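Local coordinates for protein CaaX farnesyltransferase beta subunit Ram1 (Aspergillus fumigatus, PDB 4L9P) that probably transfers, together with its alpha subunit, a farnesyl group from farnesyl diphosphate to a cysteine near the C-terminus of target proteins, using zinc, at residues 250-262 / 313-325. Residues are numbered along the deposited sequence; the frame is centred on the assembly and turned at random.
Sequences DVRGAYCAMVVHA and AYAFCALACLCLL. With FII ([(3,7,11-trimethyl-dodeca-2,6,10-trienyloxycarbamoyl)-methyl]-phosphonic acid), chain Q.
Y255 of helix 251-262 enters a hole formed by F316, C317, A320 and C321 of helix 313-323, a knob-into-hole fit between inner helices of the alpha-alpha toroid. The two axes come within 8.5 Å and cross at 40°, close enough to favour small residues beside the ring: A320 CB comes obliquely to within 3.5 Å of Y255 CE1. With CG anti to the backbone N (chi1 167°), the tyrosine reaches across the interface. F316 turns its edge to the tyrosine face, a T-shaped pair with centroids 5.3 Å apart, while the C317 sulfur approaches the same ring obliquely. The buried Y255 hydroxyl is hydrogen-bonded to I497 O and Y204 OH.

Apolar packing extends the seam both ways. Branched V251 brings CG2 obliquely against the Y314 ring, 3.3 Å from CD1, whereas L324 wedges CD1 against M258 CB (3.7 Å) and CD2 toward A262, whose methyl meets it.

Polar bonding gathers at the start of helix 251-262. D250, the N-cap, accepts a weak bond from R252 N and receives the guanidinium side-on: NE meets OD1 on its syn side, tilted 21° from the carboxylate plane, and NH2 meets the syn lone pair of OD2 at 2.7 Å. E248 also pairs with R252 NH2, and Y314 OH bonds Y123 of the alpha subunit.

The isoprenoid analogue touches C317 SG (3.5 Å from FII C10), A313, Y314, C256 and the aliphatic part of R252; the knob tyrosine meets the chain's end, FII C1, with its ring edge. Apolar, sulfur-rich and aromatic surfaces thus suit a greasy chain, while holding NE and NH2 with carboxylates leaves R252 NH1 to bond the peptide backbone.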
loop_
_atom_site.group_PDB
_atom_site.type_symbol
_atom_site.label_atom_id
_atom_site.label_comp_id
_atom_site.label_asym_id
_atom_site.label_seq_id
_atom_site.Cartn_x
_atom_site.Cartn_y
_atom_site.Cartn_z
ATOM N N ASP B 250 0.033 -7.444 8.741
ATOM C CA ASP B 250 -0.340 -7.113 7.350
ATOM C C ASP B 250 0.932 -6.966 6.571
ATOM O O ASP B 250 2.030 -7.055 7.127
ATOM C CB ASP B 250 -1.281 -5.876 7.278
ATOM C CG ASP B 250 -0.644 -4.616 7.786
ATOM O OD1 ASP B 250 0.515 -4.356 7.424
ATOM O OD2 ASP B 250 -1.317 -3.866 8.560
ATOM N N VAL B 251 0.768 -6.804 5.261
ATOM C CA VAL B 251 1.946 -6.854 4.403
ATOM C C VAL B 251 2.896 -5.659 4.610
ATOM O O VAL B 251 4.063 -5.804 4.245
ATOM C CB VAL B 251 1.564 -6.966 2.929
ATOM C CG1 VAL B 251 0.773 -8.305 2.637
ATOM C CG2 VAL B 251 0.860 -5.724 2.492
ATOM N N ARG B 252 2.477 -4.545 5.228
ATOM C CA ARG B 252 3.451 -3.533 5.697
ATOM C C ARG B 252 4.440 -4.120 6.619
ATOM O O ARG B 252 5.637 -3.786 6.562
ATOM C CB ARG B 252 2.827 -2.428 6.579
ATOM C CG ARG B 252 1.899 -1.662 5.826
ATOM C CD ARG B 252 1.225 -0.647 6.887
ATOM N NE ARG B 252 0.490 -1.381 7.906
ATOM C CZ ARG B 252 0.411 -1.021 9.209
ATOM N NH1 ARG B 252 0.959 0.090 9.680
ATOM N NH2 ARG B 252 -0.236 -1.778 9.986
ATOM N N GLY B 253 3.997 -4.957 7.531
ATOM C CA GLY B 253 4.887 -5.600 8.480
ATOM C C GLY B 253 5.929 -6.402 7.760
ATOM O O GLY B 253 7.124 -6.256 8.059
ATOM N N ALA B 254 5.499 -7.220 6.782
ATOM C CA ALA B 254 6.437 -8.038 6.064
ATOM C C ALA B 254 7.460 -7.177 5.289
ATOM O O ALA B 254 8.662 -7.426 5.337
ATOM C CB ALA B 254 5.712 -8.945 5.098
ATOM N N TYR B 255 6.964 -6.214 4.485
ATOM C CA TYR B 255 7.868 -5.414 3.668
ATOM C C TYR B 255 8.818 -4.583 4.535
ATOM O O TYR B 255 10.061 -4.562 4.305
ATOM C CB TYR B 255 7.018 -4.475 2.790
ATOM C CG TYR B 255 7.816 -3.391 2.138
ATOM C CD1 TYR B 255 8.713 -3.656 1.091
ATOM C CD2 TYR B 255 7.670 -2.081 2.581
ATOM C CE1 TYR B 255 9.475 -2.627 0.545
ATOM C CE2 TYR B 255 8.403 -1.055 2.043
ATOM C CZ TYR B 255 9.323 -1.325 1.026
ATOM O OH TYR B 255 10.081 -0.278 0.523
ATOM N N CYS B 256 8.299 -3.883 5.559
ATOM C CA CYS B 256 9.193 -3.059 6.371
ATOM C C CYS B 256 10.209 -3.903 7.149
ATOM O O CYS B 256 11.386 -3.515 7.217
ATOM C CB CYS B 256 8.395 -2.228 7.368
ATOM S SG CYS B 256 7.357 -0.925 6.606
ATOM N N ALA B 257 9.770 -5.046 7.705
ATOM C CA ALA B 257 10.709 -5.890 8.426
ATOM C C ALA B 257 11.802 -6.388 7.494
ATOM O O ALA B 257 12.996 -6.427 7.871
ATOM C CB ALA B 257 9.969 -7.087 9.051
ATOM N N MET B 258 11.417 -6.828 6.294
ATOM C CA MET B 258 12.435 -7.399 5.403
ATOM C C MET B 258 13.367 -6.374 4.792
ATOM O O MET B 258 14.535 -6.697 4.541
ATOM C CB MET B 258 11.789 -8.263 4.338
ATOM C CG MET B 258 11.173 -9.534 4.951
ATOM S SD MET B 258 12.303 -10.543 6.067
ATOM C CE MET B 258 13.718 -10.785 5.035
ATOM N N VAL B 259 12.909 -5.152 4.600
ATOM C CA VAL B 259 13.836 -4.092 4.162
ATOM C C VAL B 259 14.820 -3.797 5.264
ATOM O O VAL B 259 16.026 -3.648 4.978
ATOM C CB VAL B 259 13.048 -2.823 3.796
ATOM C CG1 VAL B 259 13.988 -1.607 3.766
ATOM C CG2 VAL B 259 12.383 -3.025 2.435
ATOM N N VAL B 260 14.373 -3.658 6.520
ATOM C CA VAL B 260 15.339 -3.456 7.625
ATOM C C VAL B 260 16.328 -4.630 7.705
ATOM O O VAL B 260 17.547 -4.428 7.849
ATOM C CB VAL B 260 14.616 -3.310 8.934
ATOM C CG1 VAL B 260 15.566 -3.338 10.168
ATOM C CG2 VAL B 260 13.806 -1.967 8.915
ATOM N N HIS B 261 15.781 -5.842 7.583
ATOM C CA HIS B 261 16.629 -7.046 7.665
ATOM C C HIS B 261 17.700 -7.006 6.581
ATOM O O HIS B 261 18.888 -7.290 6.853
ATOM C CB HIS B 261 15.697 -8.245 7.524
ATOM C CG HIS B 261 16.359 -9.565 7.754
ATOM N ND1 HIS B 261 17.263 -10.120 6.864
ATOM C CD2 HIS B 261 16.281 -10.414 8.817
ATOM C CE1 HIS B 261 17.691 -11.281 7.369
ATOM N NE2 HIS B 261 17.112 -11.477 8.554
ATOM N N ALA B 262 17.303 -6.702 5.347
ATOM C CA ALA B 262 18.238 -6.699 4.221
ATOM C C ALA B 262 19.269 -5.583 4.341
ATOM O O ALA B 262 20.472 -5.813 4.153
ATOM C CB ALA B 262 17.492 -6.507 2.893
ATOM N N ALA B 313 -1.207 0.220 -2.307
ATOM C CA ALA B 313 -0.157 0.342 -1.324
ATOM C C ALA B 313 0.326 -1.033 -0.874
ATOM O O ALA B 313 1.531 -1.249 -0.674
ATOM C CB ALA B 313 -0.675 1.093 -0.143
ATOM N N TYR B 314 -0.616 -1.956 -0.717
ATOM C CA TYR B 314 -0.240 -3.300 -0.254
ATOM C C TYR B 314 0.325 -4.124 -1.402
ATOM O O TYR B 314 1.193 -4.992 -1.171
ATOM C CB TYR B 314 -1.455 -3.971 0.360
ATOM C CG TYR B 314 -1.917 -3.250 1.621
ATOM C CD1 TYR B 314 -1.008 -2.987 2.659
ATOM C CD2 TYR B 314 -3.271 -2.978 1.878
ATOM C CE1 TYR B 314 -1.436 -2.422 3.882
ATOM C CE2 TYR B 314 -3.678 -2.411 3.085
ATOM C CZ TYR B 314 -2.790 -2.136 4.072
ATOM O OH TYR B 314 -3.254 -1.630 5.268
ATOM N N ALA B 315 -0.080 -3.857 -2.650
ATOM C CA ALA B 315 0.598 -4.514 -3.804
ATOM C C ALA B 315 2.066 -4.125 -3.846
ATOM O O ALA B 315 2.937 -4.998 -4.081
ATOM C CB ALA B 315 -0.095 -4.135 -5.094
ATOM N N PHE B 316 2.356 -2.828 -3.628
ATOM C CA PHE B 316 3.756 -2.445 -3.597
ATOM C C PHE B 316 4.503 -3.231 -2.507
ATOM O O PHE B 316 5.610 -3.801 -2.732
ATOM C CB PHE B 316 3.974 -0.945 -3.358
ATOM C CG PHE B 316 5.443 -0.604 -3.206
ATOM C CD1 PHE B 316 6.265 -0.548 -4.345
ATOM C CD2 PHE B 316 6.008 -0.480 -1.932
ATOM C CE1 PHE B 316 7.632 -0.347 -4.226
ATOM C CE2 PHE B 316 7.402 -0.235 -1.795
ATOM C CZ PHE B 316 8.221 -0.194 -2.953
ATOM N N CYS B 317 3.965 -3.197 -1.288
ATOM C CA CYS B 317 4.685 -3.895 -0.201
ATOM C C CYS B 317 4.944 -5.371 -0.530
ATOM O O CYS B 317 6.033 -5.896 -0.272
ATOM C CB CYS B 317 3.820 -3.836 1.081
ATOM S SG CYS B 317 3.743 -2.177 1.833
ATOM N N ALA B 318 3.926 -6.058 -1.042
ATOM C CA ALA B 318 4.060 -7.482 -1.346
ATOM C C ALA B 318 5.038 -7.746 -2.494
ATOM O O ALA B 318 5.851 -8.660 -2.391
ATOM C CB ALA B 318 2.685 -8.116 -1.672
ATOM N N LEU B 319 4.923 -6.976 -3.581
ATOM C CA LEU B 319 5.793 -7.240 -4.742
ATOM C C LEU B 319 7.231 -6.860 -4.402
ATOM O O LEU B 319 8.162 -7.593 -4.774
ATOM C CB LEU B 319 5.331 -6.418 -5.939
ATOM C CG LEU B 319 3.988 -6.911 -6.527
ATOM C CD1 LEU B 319 3.418 -5.873 -7.506
ATOM C CD2 LEU B 319 4.177 -8.316 -7.184
ATOM N N ALA B 320 7.438 -5.743 -3.687
ATOM C CA ALA B 320 8.792 -5.364 -3.314
ATOM C C ALA B 320 9.355 -6.424 -2.358
ATOM O O ALA B 320 10.520 -6.816 -2.469
ATOM C CB ALA B 320 8.802 -3.957 -2.627
ATOM N N CYS B 321 8.541 -6.905 -1.400
ATOM C CA CYS B 321 9.028 -7.953 -0.498
ATOM C C CYS B 321 9.383 -9.220 -1.293
ATOM O O CYS B 321 10.421 -9.842 -1.003
ATOM C CB CYS B 321 7.929 -8.250 0.556
ATOM S SG CYS B 321 8.583 -9.233 1.913
ATOM N N LEU B 322 8.557 -9.612 -2.286
ATOM C CA LEU B 322 8.893 -10.819 -3.096
ATOM C C LEU B 322 10.235 -10.629 -3.798
ATOM O O LEU B 322 11.034 -11.574 -3.860
ATOM C CB LEU B 322 7.823 -11.100 -4.165
ATOM C CG LEU B 322 6.553 -11.730 -3.594
ATOM C CD1 LEU B 322 5.545 -11.819 -4.736
ATOM C CD2 LEU B 322 6.760 -13.121 -2.981
ATOM N N CYS B 323 10.507 -9.408 -4.267
ATOM C CA CYS B 323 11.767 -9.152 -4.942
ATOM C C CYS B 323 12.960 -9.086 -3.986
ATOM O O CYS B 323 14.117 -9.034 -4.465
ATOM C CB CYS B 323 11.658 -7.851 -5.797
ATOM S SG CYS B 323 10.485 -8.134 -7.203
ATOM N N LEU B 324 12.753 -9.036 -2.665
ATOM C CA LEU B 324 13.847 -9.269 -1.719
ATOM C C LEU B 324 14.178 -10.759 -1.519
ATOM O O LEU B 324 15.182 -11.119 -0.852
ATOM C CB LEU B 324 13.431 -8.698 -0.338
ATOM C CG LEU B 324 13.441 -7.200 -0.251
ATOM C CD1 LEU B 324 12.875 -6.813 1.091
ATOM C CD2 LEU B 324 14.868 -6.666 -0.349
ATOM N N LEU B 325 13.350 -11.634 -2.069
ATOM C CA LEU B 325 13.522 -13.072 -1.876
ATOM C C LEU B 325 14.217 -13.804 -3.014
ATOM O O LEU B 325 14.629 -14.959 -2.845
ATOM C CB LEU B 325 12.172 -13.763 -1.600
ATOM C CG LEU B 325 11.375 -13.076 -0.485
ATOM C CD1 LEU B 325 10.008 -13.785 -0.320
ATOM C CD2 LEU B 325 12.144 -13.037 0.834
HETATM C C1 FII Q . 5.578 0.882 3.810
HETATM C C2 FII Q . 4.183 1.305 4.184
HETATM C C6 FII Q . 3.971 1.608 5.606
HETATM C C10 FII Q . 3.095 1.007 3.235
HETATM C C11 FII Q . 1.620 1.293 3.516
HETATM C C12 FII Q . 1.261 2.623 2.791
HETATM C C15 FII Q . -0.216 2.903 2.531
HETATM C C18 FII Q . -0.621 4.192 1.828
HETATM C C22 FII Q . -1.176 2.122 3.372
HETATM C C23 FII Q . -2.607 2.122 2.858
HETATM C C24 FII Q . -3.551 1.561 3.851
HETATM C C27 FII Q . -4.954 1.970 3.535
HETATM C C30 FII Q . -5.706 1.024 2.615
HETATM C C34 FII Q . -5.621 2.767 4.591
HETATM C C35 FII Q . -7.111 3.038 4.591
HETATM O O36 FII Q . -7.376 4.415 4.392
HETATM N N42 FII Q . -6.834 4.970 3.264
HETATM C C43 FII Q . -7.773 5.107 2.232
HETATM O O44 FII Q . -8.953 4.729 2.286
HETATM C C45 FII Q . -7.203 5.802 1.003
HETATM P P46 FII Q . -7.934 5.212 -0.611
HETATM O O49 FII Q . -7.918 3.731 -0.547
HETATM O O50 FII Q . -9.283 5.843 -0.765
HETATM O O51 FII Q . -6.923 5.770 -1.634
#